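Two-domain protein containing predicted PHP-like metal-dependent phosphoesterase (Bacteroides vulgatus ATCC 8482, PDB 3E38) is predicted to act as a metal-dependent phosphoesterase of the PHP family, binding zinc ions and possibly serving as a nuclease. Local coordinates at residues T18-G32 with L48-H62. Residues are numbered along the deposited sequence; the frame is centred on the assembly and turned at random.
Sequences TLKCDFHMHSVFSDG and LDAISLTEHIEYRPH. With ZN (zinc ion), chain J; ZN (zinc ion), chain I.
Glu-55, with CG beside its backbone N and the chain folded at chi2 (-63°), brings its carboxylate to the turn 27-30, where Ser-30 holds OG between its backbone N and carbonyl carbon (chi1 47°) to meet it. Glu-55 OE1 takes two bonds: Ser-27 N, 3.0 Å away and nearly straight, on the syn lone pair, and Ser-30 OG, 2.6 Å away, on the anti side and out of the carboxylate plane. Ser-30 OG in turn accepts from His-26 ND1 in the ring plane, leaving His-26 NE2 to bind one zinc at 2.2 Å beside His-24. The His-26 and His-56 rings form an offset stack, planes 22° apart. His-56 NE2 and both Asp-31 carboxylate oxygens hold a second zinc; His-196 completes its protein ligands, while Glu-93 and Asp-194 serve the first. Strands 17-22 and 50-56, parallel partners in a beta-alpha-beta unit with helix 36-45, pair through Asp-22 N to Ala-50 O (3.1 Å). Shortening Glu-55 to an alanine is likely to leave Ser-27 N without this acceptor and the Ser-30 hydroxyl free to turn, weakening its hold on His-26 ND1. Ser-30 is thus the second-shell residue and Glu-55 one step further out, its negative charge probably polarising Ser-30 and, through it, the zinc-bound imidazole of His-26.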
# COMPACT_ATOMS: atom_id res chain seq x y z
N THR B 18 9.32 -25.30 11.04
CA THR B 18 9.24 -23.92 11.58
C THR B 18 7.80 -23.47 11.78
O THR B 18 6.97 -23.30 10.85
CB THR B 18 10.07 -22.87 10.72
OG1 THR B 18 11.47 -23.20 10.72
CG2 THR B 18 9.89 -21.44 11.28
N LEU B 19 7.51 -23.26 13.05
CA LEU B 19 6.19 -22.77 13.45
C LEU B 19 6.26 -21.32 13.91
O LEU B 19 7.25 -20.85 14.58
CB LEU B 19 5.64 -23.70 14.53
CG LEU B 19 5.58 -25.20 14.21
CD1 LEU B 19 5.20 -26.01 15.48
CD2 LEU B 19 4.60 -25.49 12.99
N LYS B 20 5.23 -20.59 13.54
CA LYS B 20 5.15 -19.14 13.86
C LYS B 20 4.15 -18.92 14.97
O LYS B 20 2.94 -19.19 14.82
CB LYS B 20 4.86 -18.30 12.61
CG LYS B 20 5.79 -18.59 11.40
CD LYS B 20 5.12 -19.55 10.44
CE LYS B 20 6.03 -19.93 9.28
NZ LYS B 20 5.34 -20.74 8.22
N CYS B 21 4.66 -18.49 16.12
CA CYS B 21 3.84 -18.40 17.32
C CYS B 21 3.86 -17.05 18.03
O CYS B 21 4.87 -16.34 17.98
CB CYS B 21 4.27 -19.49 18.30
SG CYS B 21 4.48 -21.13 17.56
N ASP B 22 2.71 -16.73 18.65
CA ASP B 22 2.49 -15.51 19.47
C ASP B 22 1.97 -15.95 20.83
O ASP B 22 0.81 -16.34 21.00
CB ASP B 22 1.55 -14.54 18.77
CG ASP B 22 1.53 -13.16 19.39
OD1 ASP B 22 2.32 -12.94 20.33
OD2 ASP B 22 0.72 -12.31 18.92
N PHE B 23 2.86 -15.89 21.82
CA PHE B 23 2.56 -16.46 23.13
C PHE B 23 2.06 -15.46 24.16
O PHE B 23 2.12 -15.71 25.36
CB PHE B 23 3.83 -17.14 23.67
CG PHE B 23 4.32 -18.30 22.83
CD1 PHE B 23 3.51 -19.40 22.60
CD2 PHE B 23 5.60 -18.32 22.33
CE1 PHE B 23 3.95 -20.46 21.89
CE2 PHE B 23 6.06 -19.39 21.60
CZ PHE B 23 5.23 -20.45 21.38
N HIS B 24 1.61 -14.32 23.68
CA HIS B 24 1.23 -13.22 24.57
C HIS B 24 0.32 -12.22 23.89
O HIS B 24 0.69 -11.49 22.99
CB HIS B 24 2.51 -12.51 25.03
CG HIS B 24 2.32 -11.52 26.13
ND1 HIS B 24 3.38 -11.09 26.90
CD2 HIS B 24 1.22 -10.93 26.64
CE1 HIS B 24 2.95 -10.25 27.81
NE2 HIS B 24 1.64 -10.12 27.68
N MSE B 25 -0.92 -12.23 24.34
CA MSE B 25 -1.91 -11.34 23.80
C MSE B 25 -3.11 -11.26 24.72
O MSE B 25 -3.25 -12.08 25.63
CB MSE B 25 -2.32 -11.82 22.42
CG MSE B 25 -3.07 -13.11 22.42
SE MSE B 25 -3.31 -13.82 20.61
CE MSE B 25 -1.47 -13.99 20.18
N HIS B 26 -3.98 -10.30 24.39
CA HIS B 26 -5.14 -9.94 25.19
C HIS B 26 -6.44 -9.69 24.48
O HIS B 26 -6.45 -9.33 23.33
CB HIS B 26 -4.81 -8.70 25.99
CG HIS B 26 -3.60 -8.86 26.84
ND1 HIS B 26 -3.66 -9.30 28.15
CD2 HIS B 26 -2.29 -8.69 26.56
CE1 HIS B 26 -2.43 -9.34 28.65
NE2 HIS B 26 -1.58 -8.96 27.70
N SER B 27 -7.52 -9.96 25.21
CA SER B 27 -8.89 -9.74 24.73
C SER B 27 -9.63 -8.89 25.76
O SER B 27 -9.06 -8.47 26.74
CB SER B 27 -9.66 -11.04 24.49
OG SER B 27 -10.14 -11.68 25.68
N VAL B 28 -10.89 -8.62 25.50
CA VAL B 28 -11.70 -7.81 26.39
C VAL B 28 -11.94 -8.48 27.78
O VAL B 28 -12.58 -7.89 28.66
CB VAL B 28 -13.13 -7.53 25.74
CG1 VAL B 28 -13.02 -6.54 24.59
CG2 VAL B 28 -13.80 -8.81 25.33
N PHE B 29 -11.42 -9.70 27.92
CA PHE B 29 -11.59 -10.52 29.13
C PHE B 29 -10.49 -10.14 30.12
O PHE B 29 -10.48 -10.56 31.26
CB PHE B 29 -11.71 -12.01 28.81
CG PHE B 29 -13.11 -12.41 28.34
CD1 PHE B 29 -13.50 -12.25 27.02
CD2 PHE B 29 -14.02 -12.96 29.20
CE1 PHE B 29 -14.77 -12.57 26.61
CE2 PHE B 29 -15.30 -13.27 28.80
CZ PHE B 29 -15.67 -13.10 27.48
N SER B 30 -9.59 -9.29 29.63
CA SER B 30 -8.66 -8.52 30.50
C SER B 30 -8.71 -7.09 29.97
O SER B 30 -9.78 -6.51 29.93
CB SER B 30 -7.20 -9.04 30.64
OG SER B 30 -6.61 -9.38 29.41
N ASP B 31 -7.57 -6.60 29.50
CA ASP B 31 -7.42 -5.19 29.03
C ASP B 31 -7.29 -5.07 27.52
O ASP B 31 -7.05 -4.02 26.97
CB ASP B 31 -6.25 -4.45 29.76
CG ASP B 31 -4.88 -5.06 29.46
OD1 ASP B 31 -4.86 -6.19 28.97
OD2 ASP B 31 -3.80 -4.43 29.75
N GLY B 32 -7.45 -6.18 26.85
CA GLY B 32 -7.51 -6.21 25.40
C GLY B 32 -8.77 -5.53 24.88
O GLY B 32 -9.71 -5.30 25.63
N LEU B 48 0.12 -17.57 11.18
CA LEU B 48 0.59 -18.07 12.44
C LEU B 48 0.10 -19.46 12.54
O LEU B 48 -0.86 -19.81 11.88
CB LEU B 48 0.04 -17.27 13.62
CG LEU B 48 0.42 -15.84 13.88
CD1 LEU B 48 -0.01 -15.52 15.34
CD2 LEU B 48 1.88 -15.70 13.70
N ASP B 49 0.76 -20.21 13.41
CA ASP B 49 0.43 -21.62 13.68
C ASP B 49 -0.15 -21.85 15.07
O ASP B 49 -0.92 -22.79 15.33
CB ASP B 49 1.70 -22.46 13.55
CG ASP B 49 2.24 -22.47 12.14
OD1 ASP B 49 1.50 -22.85 11.21
OD2 ASP B 49 3.42 -22.14 11.97
N ALA B 50 0.24 -20.97 15.98
CA ALA B 50 -0.11 -21.12 17.37
C ALA B 50 -0.13 -19.80 18.12
O ALA B 50 0.64 -18.85 17.84
CB ALA B 50 0.85 -22.13 18.05
N ILE B 51 -1.01 -19.77 19.11
CA ILE B 51 -1.17 -18.61 19.95
C ILE B 51 -1.54 -18.99 21.34
O ILE B 51 -1.99 -20.06 21.60
CB ILE B 51 -2.34 -17.68 19.44
CG1 ILE B 51 -3.68 -18.38 19.57
CG2 ILE B 51 -2.11 -17.21 17.99
CD1 ILE B 51 -4.90 -17.53 19.13
N SER B 52 -1.33 -18.05 22.24
CA SER B 52 -1.79 -18.18 23.59
C SER B 52 -2.43 -16.85 24.00
O SER B 52 -1.74 -15.82 24.05
CB SER B 52 -0.62 -18.51 24.53
OG SER B 52 -1.05 -18.75 25.86
N LEU B 53 -3.73 -16.88 24.25
CA LEU B 53 -4.47 -15.72 24.76
C LEU B 53 -4.19 -15.71 26.27
O LEU B 53 -4.71 -16.53 27.04
CB LEU B 53 -5.95 -15.82 24.42
CG LEU B 53 -6.90 -14.64 24.61
CD1 LEU B 53 -6.35 -13.35 24.06
CD2 LEU B 53 -8.26 -14.98 23.95
N THR B 54 -3.28 -14.81 26.65
CA THR B 54 -2.76 -14.73 27.99
C THR B 54 -3.28 -13.52 28.73
O THR B 54 -2.57 -12.55 28.90
CB THR B 54 -1.23 -14.68 27.97
OG1 THR B 54 -0.80 -13.44 27.40
CG2 THR B 54 -0.67 -15.86 27.18
N GLU B 55 -4.50 -13.65 29.22
CA GLU B 55 -5.16 -12.57 29.96
C GLU B 55 -4.44 -12.31 31.29
O GLU B 55 -3.81 -13.18 31.90
CB GLU B 55 -6.64 -12.86 30.26
CG GLU B 55 -7.57 -13.38 29.12
CD GLU B 55 -7.80 -12.47 27.93
OE1 GLU B 55 -7.26 -11.34 27.87
OE2 GLU B 55 -8.56 -12.90 27.03
N HIS B 56 -4.52 -11.05 31.71
CA HIS B 56 -4.01 -10.67 33.01
C HIS B 56 -4.89 -11.38 34.01
O HIS B 56 -6.12 -11.44 33.87
CB HIS B 56 -4.14 -9.16 33.29
CG HIS B 56 -3.29 -8.30 32.42
ND1 HIS B 56 -1.93 -8.15 32.63
CD2 HIS B 56 -3.60 -7.50 31.38
CE1 HIS B 56 -1.44 -7.32 31.73
NE2 HIS B 56 -2.43 -6.92 30.95
N ILE B 57 -4.23 -11.90 35.04
CA ILE B 57 -4.91 -12.54 36.14
C ILE B 57 -5.43 -11.41 37.02
O ILE B 57 -6.62 -11.35 37.33
CB ILE B 57 -3.96 -13.48 36.97
CG1 ILE B 57 -3.59 -14.73 36.15
CG2 ILE B 57 -4.60 -13.83 38.33
CD1 ILE B 57 -4.75 -15.72 35.90
N GLU B 58 -4.53 -10.48 37.35
CA GLU B 58 -4.82 -9.43 38.35
C GLU B 58 -5.49 -8.19 37.79
O GLU B 58 -6.10 -7.43 38.51
CB GLU B 58 -3.55 -9.01 39.09
CG GLU B 58 -2.82 -10.12 39.82
CD GLU B 58 -1.95 -10.95 38.92
OE1 GLU B 58 -2.07 -10.78 37.69
OE2 GLU B 58 -1.13 -11.74 39.42
N TYR B 59 -5.39 -7.99 36.48
CA TYR B 59 -5.93 -6.78 35.88
C TYR B 59 -6.98 -7.05 34.82
O TYR B 59 -6.69 -7.43 33.70
CB TYR B 59 -4.77 -6.00 35.29
CG TYR B 59 -5.14 -4.65 34.72
CD1 TYR B 59 -5.73 -3.69 35.53
CD2 TYR B 59 -4.85 -4.31 33.39
CE1 TYR B 59 -6.04 -2.44 35.05
CE2 TYR B 59 -5.15 -3.05 32.89
CZ TYR B 59 -5.76 -2.13 33.73
OH TYR B 59 -6.10 -0.87 33.30
N ARG B 60 -8.21 -6.74 35.21
CA ARG B 60 -9.42 -6.96 34.35
C ARG B 60 -10.34 -5.76 34.47
O ARG B 60 -11.32 -5.75 35.20
CB ARG B 60 -10.13 -8.24 34.81
CG ARG B 60 -9.28 -9.53 34.64
CD ARG B 60 -10.10 -10.77 34.85
NE ARG B 60 -10.42 -10.94 36.26
CZ ARG B 60 -11.31 -11.82 36.72
NH1 ARG B 60 -12.02 -12.61 35.89
NH2 ARG B 60 -11.52 -11.88 38.01
N PRO B 61 -10.02 -4.71 33.74
CA PRO B 61 -10.78 -3.49 33.95
C PRO B 61 -12.18 -3.50 33.39
O PRO B 61 -12.92 -2.55 33.60
CB PRO B 61 -9.95 -2.45 33.21
CG PRO B 61 -9.32 -3.21 32.09
CD PRO B 61 -8.93 -4.52 32.79
N HIS B 62 -12.56 -4.57 32.70
CA HIS B 62 -13.90 -4.59 32.10
C HIS B 62 -14.82 -5.44 32.91
O HIS B 62 -15.99 -5.64 32.54
CB HIS B 62 -13.87 -5.17 30.71
CG HIS B 62 -13.00 -4.42 29.75
ND1 HIS B 62 -12.26 -5.06 28.78
CD2 HIS B 62 -12.73 -3.10 29.63
CE1 HIS B 62 -11.57 -4.16 28.10
NE2 HIS B 62 -11.84 -2.97 28.59
ZN ZN J . -2.46 -5.55 29.30
ZN ZN I . 0.45 -8.45 28.43
O HOH W 1 4.48 -22.92 9.78
O HOH W 2 -12.93 -11.92 33.07
O HOH W 3 -11.60 -7.06 32.03
O HOH W 4 2.26 -7.80 29.30